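Local coordinates for protein tryptophanyl-tRNA synthetase (Thermus thermophilus, PDB 2EL7) that probably catalyses the ATP-dependent attachment of tryptophan to its cognate tRNA, as a homodimeric class I aminoacyl-tRNA synthetase, at residues 51-55 against 56-60; 250-253 against 254-258; 319-322 against 323-327. All blocks are in the same frame, centred on the assembly; numbering follows the deposited sequence.

Contact 1: 51-55 against 56-60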
loop_
_atom_site.group_PDB
_atom_site.type_symbol
_atom_site.label_atom_id
_atom_site.label_comp_id
_atom_site.label_asym_id
_atom_site.label_seq_id
_atom_site.Cartn_x
_atom_site.Cartn_y
_atom_site.Cartn_z
ATOM N N LEU A 51 16.333 -7.288 5.328
ATOM C CA LEU A 51 17.690 -7.828 5.237
ATOM C C LEU A 51 17.835 -9.194 5.852
ATOM O O LEU A 51 18.824 -9.889 5.579
ATOM C CB LEU A 51 18.703 -6.902 5.904
ATOM C CG LEU A 51 18.726 -5.414 5.547
ATOM C CD1 LEU A 51 20.102 -4.871 5.816
ATOM C CD2 LEU A 51 18.372 -5.208 4.097
ATOM N N ALA A 52 16.848 -9.579 6.663
ATOM C CA ALA A 52 16.851 -10.860 7.373
ATOM C C ALA A 52 16.072 -12.023 6.735
ATOM O O ALA A 52 16.583 -13.143 6.694
ATOM C CB ALA A 52 16.369 -10.648 8.824
ATOM N N TYR A 53 14.843 -11.788 6.270
ATOM C CA TYR A 53 14.069 -12.864 5.640
ATOM C C TYR A 53 14.776 -13.261 4.325
ATOM O O TYR A 53 15.414 -12.423 3.663
ATOM C CB TYR A 53 12.614 -12.404 5.407
ATOM C CG TYR A 53 12.284 -11.905 4.023
ATOM C CD1 TYR A 53 11.661 -12.739 3.096
ATOM C CD2 TYR A 53 12.615 -10.615 3.625
ATOM C CE1 TYR A 53 11.381 -12.307 1.816
ATOM C CE2 TYR A 53 12.339 -10.169 2.327
ATOM C CZ TYR A 53 11.722 -11.026 1.430
ATOM O OH TYR A 53 11.461 -10.612 0.136
ATOM N N ASP A 54 14.708 -14.535 3.956
ATOM C CA ASP A 54 15.390 -14.982 2.743
ATOM C C ASP A 54 14.405 -15.159 1.597
ATOM O O ASP A 54 13.634 -16.100 1.569
ATOM C CB ASP A 54 16.141 -16.293 3.010
ATOM C CG ASP A 54 16.959 -16.759 1.804
ATOM O OD1 ASP A 54 17.574 -17.845 1.911
ATOM O OD2 ASP A 54 16.991 -16.058 0.752
ATOM N N PRO A 55 14.430 -14.249 0.626
ATOM C CA PRO A 55 13.510 -14.345 -0.500
ATOM C C PRO A 55 13.594 -15.617 -1.320
ATOM O O PRO A 55 12.592 -16.061 -1.885
ATOM C CB PRO A 55 13.831 -13.091 -1.314
ATOM C CG PRO A 55 15.255 -12.813 -0.973
ATOM C CD PRO A 55 15.295 -13.059 0.498
ATOM N N SER A 56 14.771 -16.217 -1.407
ATOM C CA SER A 56 14.913 -17.444 -2.193
ATOM C C SER A 56 14.256 -18.592 -1.429
ATOM O O SER A 56 14.130 -19.706 -1.927
ATOM C CB SER A 56 16.387 -17.777 -2.389
ATOM O OG SER A 56 16.927 -18.260 -1.164
ATOM N N THR A 57 13.816 -18.306 -0.220
ATOM C CA THR A 57 13.224 -19.326 0.600
ATOM C C THR A 57 11.745 -19.133 1.002
ATOM O O THR A 57 11.128 -20.070 1.521
ATOM C CB THR A 57 14.135 -19.484 1.821
ATOM O OG1 THR A 57 14.602 -20.832 1.864
ATOM C CG2 THR A 57 13.459 -19.088 3.107
ATOM N N LEU A 58 11.167 -17.960 0.717
ATOM C CA LEU A 58 9.782 -17.663 1.129
ATOM C C LEU A 58 8.656 -18.409 0.431
ATOM O O LEU A 58 7.673 -18.773 1.061
ATOM C CB LEU A 58 9.521 -16.157 1.033
ATOM C CG LEU A 58 8.175 -15.557 1.452
ATOM C CD1 LEU A 58 7.872 -15.902 2.894
ATOM C CD2 LEU A 58 8.239 -14.039 1.259
ATOM N N ALA A 59 8.780 -18.624 -0.870
ATOM C CA ALA A 59 7.752 -19.357 -1.605
ATOM C C ALA A 59 7.579 -20.754 -0.980
ATOM O O ALA A 59 6.458 -21.180 -0.666
ATOM C CB ALA A 59 8.145 -19.465 -3.088
ATOM N N GLN A 60 8.694 -21.451 -0.774
ATOM C CA GLN A 60 8.642 -22.777 -0.172
ATOM C C GLN A 60 8.077 -22.725 1.247
ATOM O O GLN A 60 7.273 -23.587 1.613
ATOM C CB GLN A 60 10.026 -23.425 -0.140
ATOM C CG GLN A 60 10.057 -24.891 0.385
ATOM C CD GLN A 60 9.159 -25.852 -0.437
ATOM O OE1 GLN A 60 8.971 -25.656 -1.648
ATOM N NE2 GLN A 60 8.617 -26.905 0.223
HETATM O O HOH W 1 11.288 -18.255 -2.688
#
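Asp-54 caps the start of helix 55-72 by turning its carboxylate onto Ser-56, an Asp N-cap whose carboxylate takes the N-H two residues on, at the head of a helix that follows a strand of the class I nucleotide-binding domain. The polar part centres on OD2 of Asp-54, which accepts two bonds from the same residue. The backbone N of Ser-56 reaches OD2 of Asp-54 at 3.1 Å, and the hydroxyl OG of Ser-56 donates to the same OD2 at 2.9 Å. Both donors approach from one face of the carboxylate, well out of its plane, so two bonds hold a single oxygen from above. The aspartate gets there by swinging CG anti to its own backbone N (chi1 -176°), while Ser-56 turns OG back between its N and carbonyl carbon (chi1 73°).

Backbone and water bonds close the first turn. Thr-57 N donates to Asp-54 O at 2.8 Å, and CB and CG2 of Thr-57 lie against that same oxygen. A water accepts from Ala-59 N and donates to Pro-55 O.

The apolar part lies on the buried side. CD of Pro-55 lies over one face of the Tyr-53 ring, near its rim, and the tyrosine OH is hydrogen-bonded to Val-325 O of the second subunit, with Phe-169 of that subunit packed nearby. Leu-58 also touches Ala-46 and lies near Pro-10, a predicted ATP-binding residue. Its CD2 methyl slants against the tyrosine ring, 3.6 Å from CE1 of Tyr-53.

Contact 2: 250-253 against 254-258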
loop_
_atom_site.group_PDB
_atom_site.type_symbol
_atom_site.label_atom_id
_atom_site.label_comp_id
_atom_site.label_asym_id
_atom_site.label_seq_id
_atom_site.Cartn_x
_atom_site.Cartn_y
_atom_site.Cartn_z
ATOM N N LYS A 250 -6.646 -38.819 31.904
ATOM C CA LYS A 250 -6.571 -38.426 33.318
ATOM C C LYS A 250 -6.200 -39.620 34.198
ATOM O O LYS A 250 -5.176 -39.611 34.871
ATOM C CB LYS A 250 -7.921 -37.885 33.809
ATOM C CG LYS A 250 -8.605 -36.869 32.911
ATOM C CD LYS A 250 -9.986 -36.510 33.493
ATOM C CE LYS A 250 -10.773 -35.550 32.591
ATOM N NZ LYS A 250 -10.096 -34.232 32.383
ATOM N N ASP A 251 -7.057 -40.640 34.189
ATOM C CA ASP A 251 -6.848 -41.845 34.977
ATOM C C ASP A 251 -5.390 -42.269 35.013
ATOM O O ASP A 251 -4.787 -42.365 36.086
ATOM C CB ASP A 251 -7.715 -42.975 34.430
ATOM C CG ASP A 251 -9.164 -42.876 34.899
ATOM O OD1 ASP A 251 -9.708 -41.746 34.947
ATOM O OD2 ASP A 251 -9.765 -43.927 35.218
ATOM N N LEU A 252 -4.813 -42.513 33.843
ATOM C CA LEU A 252 -3.414 -42.918 33.768
ATOM C C LEU A 252 -2.469 -41.864 34.341
ATOM O O LEU A 252 -1.503 -42.199 35.037
ATOM C CB LEU A 252 -3.039 -43.233 32.317
ATOM C CG LEU A 252 -1.562 -43.398 31.943
ATOM C CD1 LEU A 252 -0.841 -44.280 32.970
ATOM C CD2 LEU A 252 -1.466 -43.996 30.534
ATOM N N VAL A 253 -2.753 -40.593 34.068
ATOM C CA VAL A 253 -1.898 -39.512 34.548
ATOM C C VAL A 253 -1.969 -39.347 36.064
ATOM O O VAL A 253 -0.948 -39.156 36.716
ATOM C CB VAL A 253 -2.259 -38.151 33.865
ATOM C CG1 VAL A 253 -1.491 -37.017 34.538
ATOM C CG2 VAL A 253 -1.923 -38.197 32.362
ATOM N N GLU A 254 -3.174 -39.428 36.621
ATOM C CA GLU A 254 -3.374 -39.271 38.064
ATOM C C GLU A 254 -2.642 -40.353 38.868
ATOM O O GLU A 254 -2.004 -40.066 39.891
ATOM C CB GLU A 254 -4.873 -39.314 38.393
ATOM C CG GLU A 254 -5.447 -40.731 38.476
ATOM C CD GLU A 254 -6.919 -40.767 38.877
ATOM O OE1 GLU A 254 -7.385 -41.840 39.342
ATOM O OE2 GLU A 254 -7.610 -39.730 38.719
ATOM N N ALA A 255 -2.738 -41.593 38.389
ATOM C CA ALA A 255 -2.113 -42.748 39.038
ATOM C C ALA A 255 -0.598 -42.685 38.965
ATOM O O ALA A 255 0.097 -43.023 39.928
ATOM C CB ALA A 255 -2.592 -44.034 38.401
ATOM N N LEU A 256 -0.089 -42.259 37.816
ATOM C CA LEU A 256 1.351 -42.157 37.619
ATOM C C LEU A 256 1.911 -41.096 38.552
ATOM O O LEU A 256 3.019 -41.238 39.074
ATOM C CB LEU A 256 1.643 -41.801 36.161
ATOM C CG LEU A 256 2.528 -42.715 35.306
ATOM C CD1 LEU A 256 2.239 -44.178 35.565
ATOM C CD2 LEU A 256 2.284 -42.362 33.841
ATOM N N LYS A 257 1.141 -40.031 38.770
ATOM C CA LYS A 257 1.581 -38.958 39.661
ATOM C C LYS A 257 1.668 -39.436 41.107
ATOM O O LYS A 257 2.709 -39.293 41.752
ATOM C CB LYS A 257 0.653 -37.740 39.563
ATOM C CG LYS A 257 0.967 -36.831 38.383
ATOM C CD LYS A 257 0.231 -35.507 38.454
ATOM C CE LYS A 257 -1.270 -35.704 38.451
ATOM N NZ LYS A 257 -1.977 -34.390 38.451
ATOM N N GLU A 258 0.579 -40.001 41.614
ATOM C CA GLU A 258 0.572 -40.509 42.977
ATOM C C GLU A 258 1.846 -41.353 43.165
ATOM O O GLU A 258 2.606 -41.152 44.118
ATOM C CB GLU A 258 -0.678 -41.368 43.206
ATOM C CG GLU A 258 -1.029 -41.583 44.675
ATOM C CD GLU A 258 -1.267 -40.271 45.423
ATOM O OE1 GLU A 258 -2.138 -39.485 44.984
ATOM O OE2 GLU A 258 -0.589 -40.026 46.446
#
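Leu-252 and Leu-256, one helical turn apart, run side by side and point the same way. The CD1 methyl of Leu-252 sits 3.8 Å from CD2 of Leu-256 and nearly as close to its CD1, so one methyl rests against both tips of the other fork. Next to this pair Val-253 and Lys-257 cross at a slant: CG1 of Val-253 is 4.1 Å from CE of Lys-257, whose chain bends at chi3 (-61°) to bring that carbon back over the valine. On the solvent side the Glu-254 chain folds over the preceding turn, CG lying between its backbone N and carbonyl carbon (chi1 81°), which lays the methylene on Asp-251 O.

Four backbone bonds fix the spacing of these side chains. Glu-254 N meets Lys-250 O at 2.7 Å, and Leu-256 N meets Leu-252 O at 3.1 Å.

Farther out, Leu-256 and Val-253 press on Leu-244 of helix 239-247, Leu-256 and Lys-257 reach Phe-241, and Leu-252 packs on Ile-273 and His-277 of helix 267-294. Cutting Leu-256 back to an alanine would probably leave the CD1 methyl of Leu-252 without its neighbour and open a gap beside Phe-241 and Leu-244. Apolar side chains at i and i+4 turned toward neighbouring helices, with Lys-250, Asp-251 and Glu-254 on the exposed side, are the pattern of an amphipathic helix in an all-helical region.

Contact 3: 319-322 against 323-327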
loop_
_atom_site.group_PDB
_atom_site.type_symbol
_atom_site.label_atom_id
_atom_site.label_comp_id
_atom_site.label_asym_id
_atom_site.label_seq_id
_atom_site.Cartn_x
_atom_site.Cartn_y
_atom_site.Cartn_z
ATOM N N GLU A 319 -14.935 -2.474 -4.882
ATOM C CA GLU A 319 -15.730 -1.657 -5.785
ATOM C C GLU A 319 -16.561 -0.744 -4.914
ATOM O O GLU A 319 -16.701 0.436 -5.200
ATOM C CB GLU A 319 -16.634 -2.514 -6.677
ATOM C CG GLU A 319 -15.950 -2.972 -7.953
ATOM C CD GLU A 319 -16.812 -3.913 -8.771
ATOM O OE1 GLU A 319 -17.889 -3.472 -9.230
ATOM O OE2 GLU A 319 -16.413 -5.095 -8.948
ATOM N N GLU A 320 -17.115 -1.297 -3.842
ATOM C CA GLU A 320 -17.900 -0.500 -2.920
ATOM C C GLU A 320 -17.063 0.689 -2.407
ATOM O O GLU A 320 -17.525 1.831 -2.432
ATOM C CB GLU A 320 -18.368 -1.372 -1.765
ATOM C CG GLU A 320 -19.317 -0.715 -0.822
ATOM C CD GLU A 320 -19.646 -1.615 0.352
ATOM O OE1 GLU A 320 -20.477 -1.222 1.214
ATOM O OE2 GLU A 320 -19.069 -2.724 0.405
ATOM N N VAL A 321 -15.826 0.433 -1.973
ATOM C CA VAL A 321 -14.947 1.504 -1.473
ATOM C C VAL A 321 -14.572 2.541 -2.536
ATOM O O VAL A 321 -14.682 3.735 -2.300
ATOM C CB VAL A 321 -13.626 0.936 -0.851
ATOM C CG1 VAL A 321 -12.662 2.080 -0.513
ATOM C CG2 VAL A 321 -13.937 0.134 0.405
ATOM N N ARG A 322 -14.145 2.104 -3.711
ATOM C CA ARG A 322 -13.762 3.058 -4.750
ATOM C C ARG A 322 -14.886 4.056 -5.051
ATOM O O ARG A 322 -14.650 5.255 -5.256
ATOM C CB ARG A 322 -13.328 2.310 -6.035
ATOM C CG ARG A 322 -11.973 1.619 -5.885
ATOM C CD ARG A 322 -11.370 1.068 -7.163
ATOM N NE ARG A 322 -11.956 -0.224 -7.462
ATOM C CZ ARG A 322 -11.281 -1.353 -7.659
ATOM N NH1 ARG A 322 -11.962 -2.456 -7.911
ATOM N NH2 ARG A 322 -9.951 -1.399 -7.608
ATOM N N GLU A 323 -16.112 3.566 -5.049
ATOM C CA GLU A 323 -17.271 4.405 -5.338
ATOM C C GLU A 323 -17.613 5.397 -4.218
ATOM O O GLU A 323 -17.925 6.560 -4.489
ATOM C CB GLU A 323 -18.472 3.516 -5.603
ATOM C CG GLU A 323 -19.687 4.267 -6.037
ATOM C CD GLU A 323 -20.944 3.603 -5.539
ATOM O OE1 GLU A 323 -21.210 3.675 -4.312
ATOM O OE2 GLU A 323 -21.654 2.989 -6.371
ATOM N N LYS A 324 -17.553 4.927 -2.964
ATOM C CA LYS A 324 -17.857 5.757 -1.802
ATOM C C LYS A 324 -16.793 6.805 -1.515
ATOM O O LYS A 324 -17.078 7.856 -0.967
ATOM C CB LYS A 324 -18.072 4.884 -0.563
ATOM C CG LYS A 324 -19.372 4.064 -0.603
ATOM C CD LYS A 324 -19.672 3.392 0.733
ATOM C CE LYS A 324 -20.973 2.623 0.668
ATOM N NZ LYS A 324 -21.060 1.591 1.733
ATOM N N VAL A 325 -15.560 6.502 -1.883
ATOM C CA VAL A 325 -14.430 7.407 -1.696
ATOM C C VAL A 325 -14.521 8.477 -2.793
ATOM O O VAL A 325 -13.832 9.493 -2.756
ATOM C CB VAL A 325 -13.112 6.566 -1.773
ATOM C CG1 VAL A 325 -12.048 7.260 -2.585
ATOM C CG2 VAL A 325 -12.643 6.249 -0.361
ATOM N N GLY A 326 -15.388 8.236 -3.777
ATOM C CA GLY A 326 -15.581 9.189 -4.854
ATOM C C GLY A 326 -14.629 9.173 -6.038
ATOM O O GLY A 326 -14.474 10.203 -6.710
ATOM N N LEU A 327 -13.996 8.031 -6.313
ATOM C CA LEU A 327 -13.058 7.950 -7.424
ATOM C C LEU A 327 -13.782 7.954 -8.759
ATOM O O LEU A 327 -14.944 7.557 -8.841
ATOM C CB LEU A 327 -12.226 6.666 -7.325
ATOM C CG LEU A 327 -10.865 6.653 -6.621
ATOM C CD1 LEU A 327 -10.765 7.726 -5.584
ATOM C CD2 LEU A 327 -10.642 5.261 -6.036
#
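Lys-324 NZ is gripped by several groups: it donates to OE1 of Glu-320 at 2.9 Å in a salt bridge, to Thr-172 OG1, and weakly to Glu-171 O. The ammonium meets the anti side of the carboxylate oxygen, 20° out of its plane. Glu-320 and Lys-324 lie alongside one another, one turn apart, both chains extended; CG of Glu-320 stands anti to its backbone N (chi1 -173°), which carries the acid parallel to the lysine. The other oxygen, OE2, pairs with Lys-141, so the carboxylate probably stays charged between two lysines.

The helix then closes in a Schellman motif. Leu-327 N reaches back to Arg-322 O at 3.0 Å, nearly in line with the carbonyl, while Gly-326 N bonds weakly to Glu-323 O at 3.1 Å. Gly-326 has a positive phi of 84°, where a CB would jam against the carbonyl of Val-325. The reversed chain brings CD2 of Leu-327 across the aliphatic part of Arg-322, 3.9 Å from CG of Arg-322, whose guanidinium bonds through NH2 to Glu-92. CG1 of Val-321 approaches CG2 of Val-325 at 4.2 Å.

Around this end of helix 296-324, Val-321 packs on Leu-93 of helix 89-99 and Phe-165 of helix 153-169, and Val-325 on Val-96. The turn also faces the second subunit, where Tyr-44 and Leu-47 pack on Leu-327 and Val-325.

The three contacts follow one another along the chain, each within or at an end of a different helix: contact 1 opens helix 55-72, contact 2 lies in helix 250-261, and contact 3 closes helix 296-324. Within one chain none touches another. Centres of contacts 1 and 2 are about 46 Å apart, those of 1 and 3 about 35 Å, and those of 2 and 3 about 62 Å, the last pair on opposite sides of the chain's centre. Contacts 1 and 3 meet each other's copies in the second subunit, joining the start of helix 55-72 to the end of helix 296-324 of the partner chain. Contact 2 touches no other chain of the assembly.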